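Local coordinates for protein-tyrosine-phosphatase (Shewanella sp., PDB 2Z72), which hydrolyses phosphotyrosine as a cold-active phosphatase, probably through a dinuclear metal centre of the calcineurin-like phosphoesterase type, occupied here by zinc, at the zinc ion site. Sequence-based numbering; all coordinates share one arbitrary frame.

The zinc ion site. Residues 77-78, 80, 112, 114, 116-117, 149-150, 207, 255-256, 286, 304. With ZN (zinc ion), chain B; ZN (zinc ion), chain C.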
ATOM      1  N   SER A  77       0.790   2.081  -6.925  1.00  9.35           N
ATOM      2  CA  SER A  77       1.781   1.897  -5.866  1.00  9.22           C
ATOM      3  C   SER A  77       2.534   3.172  -5.577  1.00  8.87           C
ATOM      4  O   SER A  77       2.521   4.126  -6.331  1.00  9.38           O
ATOM      5  CB  SER A  77       2.811   0.894  -6.384  1.00  9.68           C
ATOM      6  OG  SER A  77       3.562   0.323  -5.329  1.00 10.33           O
ATOM      7  N   ASP A  78       3.219   3.178  -4.442  1.00  8.69           N
ATOM      8  CA  ASP A  78       4.232   4.179  -4.096  1.00  8.53           C
ATOM      9  C   ASP A  78       3.662   5.592  -4.112  1.00  7.67           C
ATOM     10  O   ASP A  78       4.233   6.545  -4.631  1.00  9.68           O
ATOM     11  CB  ASP A  78       5.449   4.055  -5.025  1.00  8.89           C
ATOM     12  CG  ASP A  78       6.193   2.745  -4.793  1.00  8.59           C
ATOM     13  OD1 ASP A  78       7.137   2.681  -3.983  1.00  8.98           O
ATOM     14  OD2 ASP A  78       5.769   1.727  -5.411  1.00  9.50           O
ATOM     15  N   HIS A  80       3.501   7.480  -1.483  1.00  8.26           N
ATOM     16  CA  HIS A  80       4.494   8.281  -0.741  1.00  8.26           C
ATOM     17  C   HIS A  80       3.921   9.601  -0.288  1.00  8.25           C
ATOM     18  O   HIS A  80       4.434  10.692  -0.547  1.00  9.35           O
ATOM     19  CB  HIS A  80       5.779   8.450  -1.577  1.00  9.06           C
ATOM     20  CG  HIS A  80       6.598   7.192  -1.540  1.00  8.74           C
ATOM     21  ND1 HIS A  80       7.058   6.645  -0.383  1.00  9.37           N
ATOM     22  CD2 HIS A  80       7.085   6.396  -2.530  1.00  9.31           C
ATOM     23  CE1 HIS A  80       7.749   5.550  -0.653  1.00  8.90           C
ATOM     24  NE2 HIS A  80       7.803   5.348  -1.982  1.00  8.96           N
ATOM     25  N   THR A 112       0.272  -1.723  -4.122  1.00  8.48           N
ATOM     26  CA  THR A 112       1.433  -2.552  -3.773  1.00  8.56           C
ATOM     27  C   THR A 112       2.454  -1.833  -2.904  1.00  8.21           C
ATOM     28  O   THR A 112       3.664  -1.927  -3.175  1.00 10.39           O
ATOM     29  CB  THR A 112       2.102  -3.127  -5.032  1.00  9.57           C
ATOM     30  OG1 THR A 112       2.477  -2.099  -5.909  1.00  9.87           O
ATOM     31  CG2 THR A 112       1.116  -4.019  -5.825  1.00 10.23           C
ATOM     32  N   ASP A 114       3.979   1.304   0.033  1.00  8.02           N
ATOM     33  CA  ASP A 114       4.655   2.617   0.080  1.00  7.72           C
ATOM     34  C   ASP A 114       3.723   3.787   0.010  1.00  8.36           C
ATOM     35  O   ASP A 114       3.889   4.758  -0.725  1.00  8.50           O
ATOM     36  CB  ASP A 114       5.780   2.715  -0.957  1.00  8.33           C
ATOM     37  CG  ASP A 114       7.078   2.095  -0.505  1.00  8.27           C
ATOM     38  OD1 ASP A 114       8.118   2.356  -1.276  1.00  9.18           O
ATOM     39  OD2 ASP A 114       7.118   1.378   0.498  1.00  8.88           O
ATOM     40  N   PHE A 116       3.600   5.375   3.043  1.00  8.52           N
ATOM     41  CA  PHE A 116       4.431   6.217   3.912  1.00  8.31           C
ATOM     42  C   PHE A 116       5.620   6.844   3.166  1.00  9.25           C
ATOM     43  O   PHE A 116       6.113   6.325   2.177  1.00  9.33           O
ATOM     44  CB  PHE A 116       4.990   5.413   5.050  1.00  8.30           C
ATOM     45  CG  PHE A 116       3.996   5.050   6.123  1.00  7.90           C
ATOM     46  CD1 PHE A 116       3.314   3.842   6.115  1.00  9.04           C
ATOM     47  CD2 PHE A 116       3.755   5.936   7.150  1.00  9.48           C
ATOM     48  CE1 PHE A 116       2.430   3.548   7.115  1.00 11.33           C
ATOM     49  CE2 PHE A 116       2.870   5.629   8.131  1.00  8.98           C
ATOM     50  CZ  PHE A 116       2.218   4.442   8.142  1.00 10.09           C
ATOM     51  N   ASP A 117       6.044   7.956   3.751  1.00  9.25           N
ATOM     52  CA  ASP A 117       7.330   8.635   3.594  1.00  9.62           C
ATOM     53  C   ASP A 117       7.389   9.500   2.348  1.00  9.48           C
ATOM     54  O   ASP A 117       6.619   9.372   1.399  1.00  9.70           O
ATOM     55  CB  ASP A 117       8.472   7.607   3.645  1.00  9.98           C
ATOM     56  CG  ASP A 117       8.701   7.012   5.011  1.00  9.64           C
ATOM     57  OD1 ASP A 117       9.497   6.025   5.088  1.00 10.24           O
ATOM     58  OD2 ASP A 117       8.132   7.535   6.001  1.00 10.40           O
ATOM     59  N   ASN A 149       8.283  -1.533   1.524  1.00  8.29           N
ATOM     60  CA  ASN A 149       9.417  -1.356   2.409  1.00  8.18           C
ATOM     61  C   ASN A 149       9.234  -0.159   3.344  1.00  7.95           C
ATOM     62  O   ASN A 149       9.707  -0.271   4.492  1.00  9.28           O
ATOM     63  CB  ASN A 149      10.766  -1.275   1.649  1.00  9.06           C
ATOM     64  CG  ASN A 149      10.900  -0.120   0.725  1.00  8.75           C
ATOM     65  OD1 ASN A 149      10.016   0.147  -0.085  1.00  9.43           O
ATOM     66  ND2 ASN A 149      12.026   0.572   0.719  1.00 10.70           N
ATOM     67  N   HIS A 150       8.565   0.893   2.897  1.00  8.31           N
ATOM     68  CA  HIS A 150       8.393   2.014   3.844  1.00  7.98           C
ATOM     69  C   HIS A 150       7.387   1.729   4.931  1.00  7.91           C
ATOM     70  O   HIS A 150       7.558   2.236   6.056  1.00  8.63           O
ATOM     71  CB  HIS A 150       8.075   3.291   3.094  1.00  8.32           C
ATOM     72  CG  HIS A 150       9.315   3.800   2.383  1.00  9.39           C
ATOM     73  ND1 HIS A 150      10.085   4.812   2.905  1.00  9.36           N
ATOM     74  CD2 HIS A 150       9.884   3.372   1.243  1.00  9.27           C
ATOM     75  CE1 HIS A 150      11.084   4.985   2.085  1.00 11.03           C
ATOM     76  NE2 HIS A 150      11.025   4.159   1.055  1.00 10.62           N
ATOM     77  N   HIS A 207       5.569  -5.556  -3.554  1.00  8.53           N
ATOM     78  CA  HIS A 207       6.162  -4.236  -3.687  1.00  8.15           C
ATOM     79  C   HIS A 207       7.421  -4.201  -4.547  1.00  9.28           C
ATOM     80  O   HIS A 207       7.515  -3.369  -5.463  1.00 10.52           O
ATOM     81  CB  HIS A 207       6.443  -3.702  -2.281  1.00  8.17           C
ATOM     82  CG  HIS A 207       6.986  -2.310  -2.328  1.00  7.92           C
ATOM     83  ND1 HIS A 207       6.207  -1.264  -2.780  1.00  8.26           N
ATOM     84  CD2 HIS A 207       8.181  -1.784  -2.020  1.00  8.23           C
ATOM     85  CE1 HIS A 207       6.927  -0.172  -2.768  1.00  8.68           C
ATOM     86  NE2 HIS A 207       8.164  -0.418  -2.290  1.00  8.27           N
ATOM     87  N   THR A 255      10.095  -7.033  -0.560  1.00  9.37           N
ATOM     88  CA  THR A 255       9.782  -5.617  -0.464  1.00  9.26           C
ATOM     89  C   THR A 255      10.929  -4.677  -0.814  1.00  9.38           C
ATOM     90  O   THR A 255      10.690  -3.484  -0.933  1.00 10.40           O
ATOM     91  CB  THR A 255       9.261  -5.263   0.932  1.00  9.43           C
ATOM     92  OG1 THR A 255      10.255  -5.619   1.877  1.00 10.71           O
ATOM     93  CG2 THR A 255       7.956  -5.980   1.222  1.00 10.44           C
ATOM     94  N   TRP A 256      12.106  -5.212  -1.118  1.00 10.13           N
ATOM     95  CA  TRP A 256      13.239  -4.377  -1.538  1.00 10.41           C
ATOM     96  C   TRP A 256      13.821  -4.761  -2.871  1.00 10.73           C
ATOM     97  O   TRP A 256      14.542  -3.967  -3.474  1.00 11.48           O
ATOM     98  CB  TRP A 256      14.349  -4.425  -0.495  1.00 10.76           C
ATOM     99  CG  TRP A 256      14.114  -3.677   0.754  1.00 10.75           C
ATOM    100  CD1 TRP A 256      13.473  -4.113   1.891  1.00 12.07           C
ATOM    101  CD2 TRP A 256      14.499  -2.343   1.027  1.00 10.85           C
ATOM    102  NE1 TRP A 256      13.458  -3.156   2.848  1.00 11.66           N
ATOM    103  CE2 TRP A 256      14.084  -2.032   2.350  1.00 11.55           C
ATOM    104  CE3 TRP A 256      15.180  -1.352   0.337  1.00 13.51           C
ATOM    105  CZ2 TRP A 256      14.315  -0.798   2.950  1.00 12.07           C
ATOM    106  CZ3 TRP A 256      15.402  -0.138   0.919  1.00 12.82           C
ATOM    107  CH2 TRP A 256      14.972   0.149   2.221  1.00 14.62           C
ATOM    108  N   HIS A 286       7.911   0.022  -6.147  1.00 10.60           N
ATOM    109  CA  HIS A 286       9.173   0.240  -5.492  1.00 10.53           C
ATOM    110  C   HIS A 286      10.225   0.973  -6.299  1.00 11.54           C
ATOM    111  O   HIS A 286      10.918   1.821  -5.733  1.00 11.82           O
ATOM    112  CB  HIS A 286       9.757  -1.088  -4.959  1.00 10.90           C
ATOM    113  CG  HIS A 286      10.993  -1.012  -4.140  1.00 11.25           C
ATOM    114  ND1 HIS A 286      11.164  -0.330  -2.976  1.00 10.81           N
ATOM    115  CD2 HIS A 286      12.183  -1.653  -4.339  1.00 13.01           C
ATOM    116  CE1 HIS A 286      12.392  -0.546  -2.565  1.00 12.39           C
ATOM    117  NE2 HIS A 286      13.069  -1.356  -3.357  1.00 14.92           N
ATOM    118  N   ASP A 304       4.952   1.579 -10.060  1.00 10.13           N
ATOM    119  CA  ASP A 304       5.402   2.815  -9.416  1.00 10.92           C
ATOM    120  C   ASP A 304       5.571   3.811 -10.548  1.00 11.81           C
ATOM    121  O   ASP A 304       6.559   3.713 -11.291  1.00 12.89           O
ATOM    122  CB  ASP A 304       6.637   2.615  -8.588  1.00 10.46           C
ATOM    123  CG  ASP A 304       7.139   3.900  -7.925  1.00 10.37           C
ATOM    124  OD1 ASP A 304       8.064   3.772  -7.108  1.00 10.74           O
ATOM    125  OD2 ASP A 304       6.584   4.989  -8.247  1.00 11.14           O
TER
HETATM  126 ZN    ZN B 401       8.472   3.710  -2.931  1.00  9.88          ZN
HETATM  127 ZN    ZN C 402       9.685   0.855  -1.996  1.00  9.44          ZN
HETATM  128  O   HOH W   1       9.029   4.770  -4.678  1.00 11.30           O
HETATM  129  O   HOH W   2      10.075   2.556  -2.891  1.00 11.73           O
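At least three partners hold water 2: both zinc ions bind it, and the backbone O of His286 lies 3.1 Å from the water oxygen. In the calcineurin-like phosphoesterase family such a metal-bridging water is usually the nucleophile, as it probably is here. The second bridge is Asp114 OD1, one carboxylate oxygen shared by ZN (chain B) and ZN (chain C), 3.2 Å apart. The other oxygen, OD2, accepts the backbone N-H of His150 from above the carboxylate plane, fixing how the bridge is turned. Asp78 OD1 and His80 NE2 also bind ZN (chain B), as does water 1; that water is hydrogen-bonded to OD1 of Asp304. ZN (chain C), near trigonal bipyramidal, takes Asn149 OD1, one imidazole through His207 NE2 and another through His286 ND1. A second shell sets the ligands: His207 ND1 gives a nearly in-plane bond of 2.7 Å to Thr112 O, while Asp78 OD2 is gripped from above its plane by Ser77 OG and by the backbone N-H of His286 in a nearly straight bond (171° at H). His80 ND1 reaches Phe116 O at 2.7 Å, with the acceptor lying 24° out of the imidazole plane. His150, its CG beside the backbone N (chi1 -73°), coordinates neither metal; ND1 meets the anti lone pair of Asp117 OD1 at 2.6 Å, exactly in the ring plane, and one ring face receives the edge of His80 through CE1. An alanine here would remove the imidazole and its bond to Asp117, and would probably loosen the packing beside His80. Polarised perhaps by that carboxylate, His150 of the GNHE motif probably serves as general acid for the leaving group.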